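Local coordinates for glycine cleavage system transcriptional repressor, putative (Vibrio cholerae, PDB 1U8S), which probably represses transcription of the glycine cleavage system genes and is built from two ACT domains, at residues T4-I9 with L49-G54; R61-L66 with T77-T82; T10-D15 with E45-M50. One frame throughout, in Å; residues are numbered along the deposited sequence.

In the fold
All three contacts lie in the N-terminal ACT domain, a βαββαβ fold whose four-stranded antiparallel sheet has the strand order 33-42, 45-54, 5-14, 76-82. Contacts 1 and 3 are consecutive halves of one strand pair, 5-14 with 45-54, and share Leu-49 and Met-50; both are buried and backbone-bonded. Contact 2 is only partly buried: it sets helix 56-71 against strand 76-82 through side-chain packing and a salt bridge, without backbone hydrogen bonds. Strand 5-14 joins them, since Val-8 of contact 1 and Thr-10 of contact 3 bond to Lys-80 and Met-78 of contact 2. The sheet face away from the helices meets the second subunit.

Contact 1: residues T4-I9 with L49-G54; sequences TQHLVI and LMLISG
Met-50 O is gripped twice: by a nearly straight hydrogen bond from Ile-9 N (2.6 Å, 173°), lying in the carbonyl plane, and by a CA-H...O contact from Val-8 CA. The bond belongs to the central strand pair of the ACT-domain sheet, in which strands 5-14 and 45-54 run antiparallel. Six N-H...O bonds tie the hydrogen-bonded pairs Gln-5/Gly-54, Leu-7/Ile-52 and Ile-9/Met-50.

On the helix-facing side, Ile-52 CG1 occupies the crowded position between backbone N and carbonyl carbon (chi1 64°). From there it lies beside Leu-7 CB at 3.8 Å, and Ile-52 CD1 meets Ile-9 CD1, also at 3.8 Å, as the two chains cross obliquely. From helix 56-71, Val-62 packs on Ile-52 and Leu-66 on Ile-9. The other face carries Val-8 and Leu-51, which cross obliquely, Val-8 CG2 against Leu-51 CD1; Val-8 also packs on Val-12 of the second subunit and Leu-51 on Phe-42 of the second subunit. Farther along this face, Ser-53 CB sits over one face of the His-6 ring, 3.9 Å from the centroid and 6° off the normal, a CH-pi contact through the middle of the imidazole.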
ATOM      1  N   THR B   4      19.971   1.058 -15.345  1.00 64.10           N
ATOM      2  CA  THR B   4      18.576   1.038 -14.909  1.00 63.52           C
ATOM      3  C   THR B   4      18.341   1.850 -13.629  1.00 61.31           C
ATOM      4  O   THR B   4      18.825   1.490 -12.554  1.00 61.74           O
ATOM      5  CB  THR B   4      18.070  -0.422 -14.721  1.00 64.46           C
ATOM      6  OG1 THR B   4      19.094  -1.217 -14.113  1.00 65.85           O
ATOM      7  CG2 THR B   4      17.697  -1.039 -16.070  1.00 64.28           C
ATOM      8  N   GLN B   5      17.599   2.950 -13.768  1.00 57.45           N
ATOM      9  CA  GLN B   5      17.291   3.843 -12.650  1.00 55.53           C
ATOM     10  C   GLN B   5      15.898   3.602 -12.033  1.00 53.67           C
ATOM     11  O   GLN B   5      14.920   3.348 -12.742  1.00 52.73           O
ATOM     12  CB  GLN B   5      17.412   5.296 -13.115  1.00 55.73           C
ATOM     13  CG  GLN B   5      16.997   6.316 -12.074  1.00 57.07           C
ATOM     14  CD  GLN B   5      17.924   6.352 -10.874  1.00 58.19           C
ATOM     15  OE1 GLN B   5      17.592   6.933  -9.837  1.00 58.84           O
ATOM     16  NE2 GLN B   5      19.098   5.744 -11.009  1.00 58.83           N
ATOM     17  N   HIS B   6      15.820   3.691 -10.708  1.00 51.19           N
ATOM     18  CA  HIS B   6      14.573   3.466  -9.989  1.00 49.19           C
ATOM     19  C   HIS B   6      13.957   4.754  -9.487  1.00 48.14           C
ATOM     20  O   HIS B   6      14.663   5.677  -9.092  1.00 49.79           O
ATOM     21  CB  HIS B   6      14.799   2.537  -8.796  1.00 47.89           C
ATOM     22  CG  HIS B   6      15.260   1.165  -9.169  1.00 47.83           C
ATOM     23  ND1 HIS B   6      16.423   0.935  -9.873  1.00 48.10           N
ATOM     24  CD2 HIS B   6      14.733  -0.055  -8.908  1.00 48.86           C
ATOM     25  CE1 HIS B   6      16.594  -0.366 -10.025  1.00 48.06           C
ATOM     26  NE2 HIS B   6      15.583  -0.989  -9.449  1.00 48.79           N
ATOM     27  N   LEU B   7      12.628   4.795  -9.483  1.00 45.61           N
ATOM     28  CA  LEU B   7      11.886   5.964  -9.030  1.00 43.40           C
ATOM     29  C   LEU B   7      10.719   5.511  -8.161  1.00 42.82           C
ATOM     30  O   LEU B   7      10.160   4.429  -8.367  1.00 41.84           O
ATOM     31  CB  LEU B   7      11.351   6.745 -10.236  1.00 42.80           C
ATOM     32  CG  LEU B   7      10.534   8.010  -9.974  1.00 42.93           C
ATOM     33  CD1 LEU B   7      11.436   9.090  -9.404  1.00 43.15           C
ATOM     34  CD2 LEU B   7       9.906   8.498 -11.264  1.00 41.65           C
ATOM     35  N   VAL B   8      10.362   6.339  -7.185  1.00 41.00           N
ATOM     36  CA  VAL B   8       9.254   6.038  -6.296  1.00 39.43           C
ATOM     37  C   VAL B   8       8.145   7.038  -6.556  1.00 40.15           C
ATOM     38  O   VAL B   8       8.377   8.245  -6.573  1.00 39.39           O
ATOM     39  CB  VAL B   8       9.664   6.130  -4.818  1.00 38.04           C
ATOM     40  CG1 VAL B   8       8.427   6.182  -3.949  1.00 37.66           C
ATOM     41  CG2 VAL B   8      10.514   4.928  -4.440  1.00 36.41           C
ATOM     42  N   ILE B   9       6.937   6.534  -6.761  1.00 40.69           N
ATOM     43  CA  ILE B   9       5.807   7.404  -7.035  1.00 42.13           C
ATOM     44  C   ILE B   9       4.695   7.330  -5.987  1.00 41.59           C
ATOM     45  O   ILE B   9       4.346   6.259  -5.491  1.00 40.98           O
ATOM     46  CB  ILE B   9       5.193   7.092  -8.416  1.00 43.51           C
ATOM     47  CG1 ILE B   9       6.221   7.352  -9.518  1.00 44.82           C
ATOM     48  CG2 ILE B   9       3.960   7.956  -8.646  1.00 44.67           C
ATOM     49  CD1 ILE B   9       5.748   6.913 -10.904  1.00 45.21           C
ATOM     50  N   LEU B  49       1.082   3.709  -4.131  1.00 33.76           N
ATOM     51  CA  LEU B  49       2.508   3.727  -3.810  1.00 34.24           C
ATOM     52  C   LEU B  49       3.089   2.953  -4.964  1.00 34.04           C
ATOM     53  O   LEU B  49       2.560   1.904  -5.306  1.00 35.04           O
ATOM     54  CB  LEU B  49       2.817   2.979  -2.515  1.00 33.35           C
ATOM     55  CG  LEU B  49       2.276   3.641  -1.254  1.00 36.37           C
ATOM     56  CD1 LEU B  49       2.779   2.897  -0.015  1.00 30.57           C
ATOM     57  CD2 LEU B  49       2.703   5.124  -1.241  1.00 35.49           C
ATOM     58  N   MET B  50       4.153   3.449  -5.580  1.00 35.23           N
ATOM     59  CA  MET B  50       4.709   2.702  -6.698  1.00 37.30           C
ATOM     60  C   MET B  50       6.205   2.898  -6.875  1.00 38.13           C
ATOM     61  O   MET B  50       6.744   3.958  -6.578  1.00 39.96           O
ATOM     62  CB  MET B  50       3.972   3.063  -7.991  1.00 36.55           C
ATOM     63  CG  MET B  50       4.338   2.204  -9.180  1.00 36.46           C
ATOM     64  SD  MET B  50       3.445   2.688 -10.688  1.00 41.76           S
ATOM     65  CE  MET B  50       1.919   1.723 -10.528  1.00 36.27           C
ATOM     66  N   LEU B  51       6.862   1.844  -7.348  1.00 38.33           N
ATOM     67  CA  LEU B  51       8.300   1.829  -7.591  1.00 38.62           C
ATOM     68  C   LEU B  51       8.543   1.358  -9.016  1.00 38.30           C
ATOM     69  O   LEU B  51       8.213   0.232  -9.370  1.00 37.19           O
ATOM     70  CB  LEU B  51       8.993   0.871  -6.617  1.00 37.10           C
ATOM     71  CG  LEU B  51      10.454   0.593  -6.962  1.00 35.26           C
ATOM     72  CD1 LEU B  51      11.218   1.900  -6.900  1.00 33.68           C
ATOM     73  CD2 LEU B  51      11.043  -0.444  -6.017  1.00 33.66           C
ATOM     74  N   ILE B  52       9.126   2.221  -9.832  1.00 38.96           N
ATOM     75  CA  ILE B  52       9.379   1.866 -11.213  1.00 41.09           C
ATOM     76  C   ILE B  52      10.864   1.974 -11.497  1.00 43.00           C
ATOM     77  O   ILE B  52      11.614   2.557 -10.723  1.00 41.91           O
ATOM     78  CB  ILE B  52       8.608   2.802 -12.191  1.00 40.88           C
ATOM     79  CG1 ILE B  52       9.112   4.237 -12.047  1.00 39.50           C
ATOM     80  CG2 ILE B  52       7.103   2.759 -11.895  1.00 38.49           C
ATOM     81  CD1 ILE B  52       8.445   5.215 -13.003  1.00 41.38           C
ATOM     82  N   SER B  53      11.284   1.398 -12.615  1.00 46.20           N
ATOM     83  CA  SER B  53      12.677   1.441 -13.020  1.00 47.39           C
ATOM     84  C   SER B  53      12.702   1.632 -14.531  1.00 48.97           C
ATOM     85  O   SER B  53      11.758   1.266 -15.225  1.00 48.99           O
ATOM     86  CB  SER B  53      13.380   0.136 -12.651  1.00 46.28           C
ATOM     87  OG  SER B  53      12.850  -0.941 -13.401  1.00 48.26           O
ATOM     88  N   GLY B  54      13.780   2.217 -15.033  1.00 51.69           N
ATOM     89  CA  GLY B  54      13.903   2.431 -16.461  1.00 53.62           C
ATOM     90  C   GLY B  54      15.224   3.104 -16.744  1.00 54.94           C
ATOM     91  O   GLY B  54      16.044   3.272 -15.843  1.00 54.89           O
TER

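Contact 2: residues R61-L66 with T77-T82; sequences RVETTL and TMMKRT
Helix 56-71 packs on an edge strand of the ACT-domain sheet within this chain, residues 61-66 running nearly antiparallel to 77-82 with axes 9.9 Å apart at their closest. The tight part is apolar and centres on Met-79. Its chain leaves with CG anti to the carbonyl carbon, runs straight through chi2 and bends at chi3 (-74°), so that the thioether lies along the helix surface. Leu-66 slides past it in the opposite direction, placing CD2 3.6 Å from Met-79 SD. The terminal CE reaches over the Glu-63 backbone, 3.3 Å from Glu-63 O, and also touches Glu-63 CB. Two residues earlier in the strand, Thr-77 touches more loosely with its methyl: CG2 stands 4.2 Å from Leu-66 CG. Ile-9 of the adjoining strand continues this apolar layer beside Leu-66.

Away from the buried Leu-66, toward Arg-81 where the contact runs out, packing gives way to charge. Glu-63, extended beyond CG, crosses Arg-81 at about a right angle. The arginine bends at chi3 (89°) and brings NH1 2.6 Å from Glu-63 OE1 in a salt bridge. Glu-63 OE2 also lies 2.8 Å from Arg-81 NH1, so both carboxylate oxygens approach the same nitrogen. With the planes of carboxylate and guanidinium 61° apart and NH1 the only close nitrogen, this is not the coplanar two-nitrogen pairing; the guanidinium's positive charge would be expected to favour the ionised carboxylate.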
ATOM      1  N   ARG B  61      11.303  10.894 -18.582  1.00 55.25           N
ATOM      2  CA  ARG B  61      10.054  10.962 -19.333  1.00 56.58           C
ATOM      3  C   ARG B  61       8.884  10.827 -18.379  1.00 56.47           C
ATOM      4  O   ARG B  61       7.865  11.490 -18.545  1.00 57.14           O
ATOM      5  CB  ARG B  61       9.977   9.843 -20.367  1.00 57.61           C
ATOM      6  CG  ARG B  61       8.612   9.729 -21.037  1.00 60.32           C
ATOM      7  CD  ARG B  61       8.350  10.877 -22.005  1.00 64.32           C
ATOM      8  NE  ARG B  61       6.988  10.844 -22.543  1.00 66.84           N
ATOM      9  CZ  ARG B  61       6.605  11.484 -23.647  1.00 68.82           C
ATOM     10  NH1 ARG B  61       7.486  12.204 -24.331  1.00 70.42           N
ATOM     11  NH2 ARG B  61       5.344  11.407 -24.068  1.00 67.98           N
ATOM     12  N   VAL B  62       9.040   9.959 -17.383  1.00 56.80           N
ATOM     13  CA  VAL B  62       8.001   9.731 -16.386  1.00 56.81           C
ATOM     14  C   VAL B  62       7.966  10.888 -15.390  1.00 58.41           C
ATOM     15  O   VAL B  62       6.894  11.308 -14.952  1.00 59.51           O
ATOM     16  CB  VAL B  62       8.239   8.414 -15.610  1.00 55.44           C
ATOM     17  CG1 VAL B  62       7.154   8.213 -14.568  1.00 53.80           C
ATOM     18  CG2 VAL B  62       8.261   7.251 -16.568  1.00 53.97           C
ATOM     19  N   GLU B  63       9.139  11.403 -15.036  1.00 59.24           N
ATOM     20  CA  GLU B  63       9.223  12.507 -14.087  1.00 60.25           C
ATOM     21  C   GLU B  63       8.615  13.777 -14.671  1.00 60.30           C
ATOM     22  O   GLU B  63       8.171  14.659 -13.933  1.00 60.28           O
ATOM     23  CB  GLU B  63      10.682  12.769 -13.698  1.00 61.44           C
ATOM     24  CG  GLU B  63      11.379  11.586 -13.048  1.00 63.33           C
ATOM     25  CD  GLU B  63      12.832  11.880 -12.707  1.00 65.28           C
ATOM     26  OE1 GLU B  63      13.595  12.259 -13.624  1.00 67.23           O
ATOM     27  OE2 GLU B  63      13.211  11.729 -11.523  1.00 65.64           O
ATOM     28  N   THR B  64       8.588  13.872 -15.996  1.00 60.42           N
ATOM     29  CA  THR B  64       8.019  15.053 -16.620  1.00 60.61           C
ATOM     30  C   THR B  64       6.528  14.916 -16.864  1.00 61.29           C
ATOM     31  O   THR B  64       5.741  15.731 -16.381  1.00 62.87           O
ATOM     32  CB  THR B  64       8.685  15.375 -17.962  1.00 60.62           C
ATOM     33  OG1 THR B  64      10.095  15.547 -17.776  1.00 60.95           O
ATOM     34  CG2 THR B  64       8.093  16.657 -18.536  1.00 59.71           C
ATOM     35  N   THR B  65       6.137  13.882 -17.604  1.00 60.79           N
ATOM     36  CA  THR B  65       4.730  13.663 -17.943  1.00 59.84           C
ATOM     37  C   THR B  65       3.747  13.407 -16.790  1.00 58.74           C
ATOM     38  O   THR B  65       2.593  13.831 -16.861  1.00 57.64           O
ATOM     39  CB  THR B  65       4.596  12.513 -18.954  1.00 60.32           C
ATOM     40  OG1 THR B  65       5.125  11.310 -18.387  1.00 60.68           O
ATOM     41  CG2 THR B  65       5.361  12.841 -20.219  1.00 61.97           C
ATOM     42  N   LEU B  66       4.199  12.727 -15.737  1.00 58.16           N
ATOM     43  CA  LEU B  66       3.343  12.403 -14.596  1.00 56.59           C
ATOM     44  C   LEU B  66       2.648  13.598 -13.941  1.00 55.63           C
ATOM     45  O   LEU B  66       1.449  13.560 -13.685  1.00 55.42           O
ATOM     46  CB  LEU B  66       4.146  11.641 -13.530  1.00 56.89           C
ATOM     47  CG  LEU B  66       3.362  10.939 -12.409  1.00 57.00           C
ATOM     48  CD1 LEU B  66       2.528   9.818 -13.006  1.00 55.29           C
ATOM     49  CD2 LEU B  66       4.323  10.376 -11.370  1.00 57.13           C
ATOM     50  N   THR B  77       0.673  14.390  -7.143  1.00 56.95           N
ATOM     51  CA  THR B  77       1.821  13.501  -7.251  1.00 56.02           C
ATOM     52  C   THR B  77       3.024  13.877  -6.399  1.00 55.05           C
ATOM     53  O   THR B  77       3.160  15.005  -5.927  1.00 54.45           O
ATOM     54  CB  THR B  77       2.290  13.378  -8.693  1.00 55.91           C
ATOM     55  OG1 THR B  77       2.865  14.623  -9.114  1.00 58.19           O
ATOM     56  CG2 THR B  77       1.118  13.025  -9.589  1.00 57.68           C
ATOM     57  N   MET B  78       3.904  12.902  -6.225  1.00 54.93           N
ATOM     58  CA  MET B  78       5.102  13.062  -5.431  1.00 55.52           C
ATOM     59  C   MET B  78       6.042  11.958  -5.907  1.00 54.77           C
ATOM     60  O   MET B  78       5.653  10.795  -5.940  1.00 55.37           O
ATOM     61  CB  MET B  78       4.729  12.876  -3.958  1.00 57.18           C
ATOM     62  CG  MET B  78       5.748  13.347  -2.952  1.00 61.41           C
ATOM     63  SD  MET B  78       4.980  13.524  -1.305  1.00 66.77           S
ATOM     64  CE  MET B  78       5.011  11.798  -0.699  1.00 65.44           C
ATOM     65  N   MET B  79       7.261  12.318  -6.299  1.00 54.35           N
ATOM     66  CA  MET B  79       8.229  11.327  -6.771  1.00 54.37           C
ATOM     67  C   MET B  79       9.583  11.485  -6.084  1.00 53.48           C
ATOM     68  O   MET B  79       9.856  12.505  -5.458  1.00 54.82           O
ATOM     69  CB  MET B  79       8.453  11.456  -8.271  1.00 55.96           C
ATOM     70  CG  MET B  79       7.199  11.548  -9.098  1.00 59.60           C
ATOM     71  SD  MET B  79       7.636  11.797 -10.818  1.00 62.75           S
ATOM     72  CE  MET B  79       8.181  13.548 -10.789  1.00 60.83           C
ATOM     73  N   LYS B  80      10.427  10.468  -6.217  1.00 51.22           N
ATOM     74  CA  LYS B  80      11.753  10.501  -5.630  1.00 48.71           C
ATOM     75  C   LYS B  80      12.618   9.360  -6.127  1.00 48.48           C
ATOM     76  O   LYS B  80      12.297   8.189  -5.927  1.00 48.99           O
ATOM     77  CB  LYS B  80      11.688  10.445  -4.101  1.00 46.96           C
ATOM     78  CG  LYS B  80      13.065  10.311  -3.466  1.00 43.84           C
ATOM     79  CD  LYS B  80      13.034  10.378  -1.958  1.00 42.30           C
ATOM     80  CE  LYS B  80      14.444  10.294  -1.401  1.00 38.83           C
ATOM     81  NZ  LYS B  80      14.485  10.518   0.064  1.00 41.55           N
ATOM     82  N   ARG B  81      13.723   9.698  -6.776  1.00 48.04           N
ATOM     83  CA  ARG B  81      14.624   8.674  -7.260  1.00 49.16           C
ATOM     84  C   ARG B  81      15.161   7.949  -6.025  1.00 48.63           C
ATOM     85  O   ARG B  81      15.122   8.483  -4.914  1.00 47.16           O
ATOM     86  CB  ARG B  81      15.756   9.314  -8.067  1.00 50.99           C
ATOM     87  CG  ARG B  81      15.258  10.210  -9.206  1.00 55.41           C
ATOM     88  CD  ARG B  81      16.405  10.980  -9.874  1.00 59.94           C
ATOM     89  NE  ARG B  81      17.019  10.249 -10.981  1.00 60.33           N
ATOM     90  CZ  ARG B  81      16.704  10.431 -12.261  1.00 61.44           C
ATOM     91  NH1 ARG B  81      15.784  11.328 -12.606  1.00 60.15           N
ATOM     92  NH2 ARG B  81      17.301   9.707 -13.198  1.00 62.66           N
ATOM     93  N   THR B  82      15.645   6.727  -6.218  1.00 49.59           N
ATOM     94  CA  THR B  82      16.173   5.937  -5.114  1.00 48.78           C
ATOM     95  C   THR B  82      17.040   4.790  -5.641  1.00 49.84           C
ATOM     96  O   THR B  82      16.982   4.451  -6.819  1.00 49.18           O
ATOM     97  CB  THR B  82      15.014   5.378  -4.253  1.00 47.71           C
ATOM     98  OG1 THR B  82      15.541   4.679  -3.121  1.00 46.89           O
ATOM     99  CG2 THR B  82      14.149   4.429  -5.069  1.00 46.45           C
TER

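Contact 3: residues T10-D15 with E45-M50; sequences TAVGTD and EFTLLM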
ATOM      1  N   THR B  10       4.152   8.496  -5.666  1.00 41.31           N
ATOM      2  CA  THR B  10       3.067   8.619  -4.718  1.00 42.41           C
ATOM      3  C   THR B  10       1.979   9.426  -5.410  1.00 42.23           C
ATOM      4  O   THR B  10       2.260  10.444  -6.035  1.00 42.48           O
ATOM      5  CB  THR B  10       3.521   9.355  -3.443  1.00 43.05           C
ATOM      6  OG1 THR B  10       3.840   8.393  -2.430  1.00 45.48           O
ATOM      7  CG2 THR B  10       2.431  10.274  -2.937  1.00 43.94           C
ATOM      8  N   ALA B  11       0.735   8.977  -5.295  1.00 41.97           N
ATOM      9  CA  ALA B  11      -0.368   9.687  -5.927  1.00 41.73           C
ATOM     10  C   ALA B  11      -1.678   9.587  -5.156  1.00 41.42           C
ATOM     11  O   ALA B  11      -2.007   8.548  -4.591  1.00 40.40           O
ATOM     12  CB  ALA B  11      -0.560   9.171  -7.346  1.00 40.29           C
ATOM     13  N   VAL B  12      -2.422  10.685  -5.135  1.00 42.28           N
ATOM     14  CA  VAL B  12      -3.704  10.732  -4.449  1.00 43.16           C
ATOM     15  C   VAL B  12      -4.649  11.518  -5.330  1.00 45.40           C
ATOM     16  O   VAL B  12      -4.353  12.641  -5.730  1.00 46.86           O
ATOM     17  CB  VAL B  12      -3.606  11.441  -3.092  1.00 40.97           C
ATOM     18  CG1 VAL B  12      -4.920  11.290  -2.329  1.00 39.19           C
ATOM     19  CG2 VAL B  12      -2.467  10.868  -2.304  1.00 39.32           C
ATOM     20  N   GLY B  13      -5.788  10.918  -5.642  1.00 47.98           N
ATOM     21  CA  GLY B  13      -6.755  11.592  -6.481  1.00 49.25           C
ATOM     22  C   GLY B  13      -8.144  11.040  -6.265  1.00 50.50           C
ATOM     23  O   GLY B  13      -8.322   9.902  -5.811  1.00 51.00           O
ATOM     24  N   THR B  14      -9.139  11.856  -6.576  1.00 50.55           N
ATOM     25  CA  THR B  14     -10.510  11.427  -6.425  1.00 50.26           C
ATOM     26  C   THR B  14     -10.668  10.192  -7.294  1.00 50.28           C
ATOM     27  O   THR B  14     -10.481  10.244  -8.515  1.00 47.13           O
ATOM     28  CB  THR B  14     -11.493  12.509  -6.891  1.00 51.14           C
ATOM     29  OG1 THR B  14     -11.202  13.742  -6.221  1.00 51.06           O
ATOM     30  CG2 THR B  14     -12.916  12.094  -6.564  1.00 50.38           C
ATOM     31  N   ASP B  15     -10.996   9.080  -6.650  1.00 50.76           N
ATOM     32  CA  ASP B  15     -11.178   7.822  -7.346  1.00 54.40           C
ATOM     33  C   ASP B  15     -12.275   7.883  -8.402  1.00 55.74           C
ATOM     34  O   ASP B  15     -13.419   8.232  -8.123  1.00 55.87           O
ATOM     35  CB  ASP B  15     -11.481   6.710  -6.341  1.00 56.14           C
ATOM     36  CG  ASP B  15     -11.646   5.352  -7.002  1.00 57.25           C
ATOM     37  OD1 ASP B  15     -10.743   4.970  -7.777  1.00 55.22           O
ATOM     38  OD2 ASP B  15     -12.670   4.670  -6.738  1.00 58.57           O
ATOM     39  N   GLU B  45     -11.051   8.549  -2.144  1.00 39.55           N
ATOM     40  CA  GLU B  45      -9.766   8.680  -2.829  1.00 38.96           C
ATOM     41  C   GLU B  45      -9.076   7.418  -3.349  1.00 39.26           C
ATOM     42  O   GLU B  45      -9.228   6.314  -2.815  1.00 38.96           O
ATOM     43  CB  GLU B  45      -8.769   9.410  -1.921  1.00 38.00           C
ATOM     44  CG  GLU B  45      -9.333  10.620  -1.222  1.00 38.33           C
ATOM     45  CD  GLU B  45      -9.894  11.640  -2.190  1.00 37.48           C
ATOM     46  OE1 GLU B  45     -10.976  12.185  -1.895  1.00 37.86           O
ATOM     47  OE2 GLU B  45      -9.254  11.900  -3.234  1.00 37.24           O
ATOM     48  N   PHE B  46      -8.291   7.622  -4.397  1.00 39.04           N
ATOM     49  CA  PHE B  46      -7.501   6.570  -5.019  1.00 39.18           C
ATOM     50  C   PHE B  46      -6.083   6.862  -4.520  1.00 38.29           C
ATOM     51  O   PHE B  46      -5.553   7.946  -4.766  1.00 37.82           O
ATOM     52  CB  PHE B  46      -7.596   6.706  -6.552  1.00 39.02           C
ATOM     53  CG  PHE B  46      -6.473   6.041  -7.308  1.00 38.58           C
ATOM     54  CD1 PHE B  46      -6.505   4.679  -7.589  1.00 39.49           C
ATOM     55  CD2 PHE B  46      -5.377   6.787  -7.749  1.00 39.22           C
ATOM     56  CE1 PHE B  46      -5.458   4.065  -8.303  1.00 38.94           C
ATOM     57  CE2 PHE B  46      -4.326   6.184  -8.460  1.00 39.23           C
ATOM     58  CZ  PHE B  46      -4.371   4.822  -8.735  1.00 38.25           C
ATOM     59  N   THR B  47      -5.483   5.928  -3.787  1.00 37.08           N
ATOM     60  CA  THR B  47      -4.127   6.145  -3.284  1.00 36.78           C
ATOM     61  C   THR B  47      -3.203   5.075  -3.835  1.00 35.87           C
ATOM     62  O   THR B  47      -3.536   3.882  -3.820  1.00 36.85           O
ATOM     63  CB  THR B  47      -4.058   6.135  -1.726  1.00 35.46           C
ATOM     64  OG1 THR B  47      -4.450   4.855  -1.231  1.00 37.76           O
ATOM     65  CG2 THR B  47      -4.986   7.174  -1.146  1.00 35.41           C
ATOM     66  N   LEU B  48      -2.035   5.511  -4.295  1.00 33.87           N
ATOM     67  CA  LEU B  48      -1.049   4.621  -4.898  1.00 32.49           C
ATOM     68  C   LEU B  48       0.425   4.812  -4.490  1.00 32.89           C
ATOM     69  O   LEU B  48       0.949   5.927  -4.502  1.00 29.94           O
ATOM     70  CB  LEU B  48      -1.155   4.764  -6.409  1.00 31.38           C
ATOM     71  CG  LEU B  48      -0.007   4.210  -7.226  1.00 31.37           C
ATOM     72  CD1 LEU B  48      -0.287   2.769  -7.539  1.00 31.74           C
ATOM     73  CD2 LEU B  48       0.124   5.004  -8.513  1.00 35.01           C
ATOM     74  N   LEU B  49       1.082   3.709  -4.131  1.00 33.76           N
ATOM     75  CA  LEU B  49       2.508   3.727  -3.810  1.00 34.24           C
ATOM     76  C   LEU B  49       3.089   2.953  -4.964  1.00 34.04           C
ATOM     77  O   LEU B  49       2.560   1.904  -5.306  1.00 35.04           O
ATOM     78  CB  LEU B  49       2.817   2.979  -2.515  1.00 33.35           C
ATOM     79  CG  LEU B  49       2.276   3.641  -1.254  1.00 36.37           C
ATOM     80  CD1 LEU B  49       2.779   2.897  -0.015  1.00 30.57           C
ATOM     81  CD2 LEU B  49       2.703   5.124  -1.241  1.00 35.49           C
ATOM     82  N   MET B  50       4.153   3.449  -5.580  1.00 35.23           N
ATOM     83  CA  MET B  50       4.709   2.702  -6.698  1.00 37.30           C
ATOM     84  C   MET B  50       6.205   2.898  -6.875  1.00 38.13           C
ATOM     85  O   MET B  50       6.744   3.958  -6.578  1.00 39.96           O
ATOM     86  CB  MET B  50       3.972   3.063  -7.991  1.00 36.55           C
ATOM     87  CG  MET B  50       4.338   2.204  -9.180  1.00 36.46           C
ATOM     88  SD  MET B  50       3.445   2.688 -10.688  1.00 41.76           S
ATOM     89  CE  MET B  50       1.919   1.723 -10.528  1.00 36.27           C
TER
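The far half of the central antiparallel strand pair, 10-14 against 45-50, carries the ladder to the end where strand 5-14 finishes and 45-54 begins. Four hydrogen bonds link Ala-11 with Leu-48 and Gly-13 with Phe-46. The shortest, Phe-46 N to Gly-13 O at 2.7 Å, runs nearly along the C=O axis. Ala-11 and Leu-48 meet loosely on one face, CB to CD2 4.4 Å.

Phe-46 CG is anti to its backbone N (chi1 159°), which carries the ring away from strand 10-14 and onto Ile-19 and Cys-20 of helix 19-28; Phe-46 CB stays close to Gly-13 O, at 3.4 Å. Asp-15, with CG also anti to N, crosses that side chain at about a right angle and sets OD1 3.8 Å from Phe-46 CB. In this ACT-domain sheet the helices cover the Phe-46 and Leu-48 face, while the Thr-10, Val-12, Thr-47 and Leu-49 face meets the second subunit. There Thr-10 lies beside Leu-49, OG1 to CD2 3.7 Å, and the same OG1 shares a hydrogen bond with Thr-10 OG1 of the second subunit. Glu-45, bent at chi2 (-57°), folds its carboxylate back toward the Gly-13/Thr-14 peptide, with OE2 3.3 Å from Gly-13 C; OE2 forms a salt bridge with Lys-80 NZ and OE1 a hydrogen bond with Thr-82 OG1, both of the second subunit.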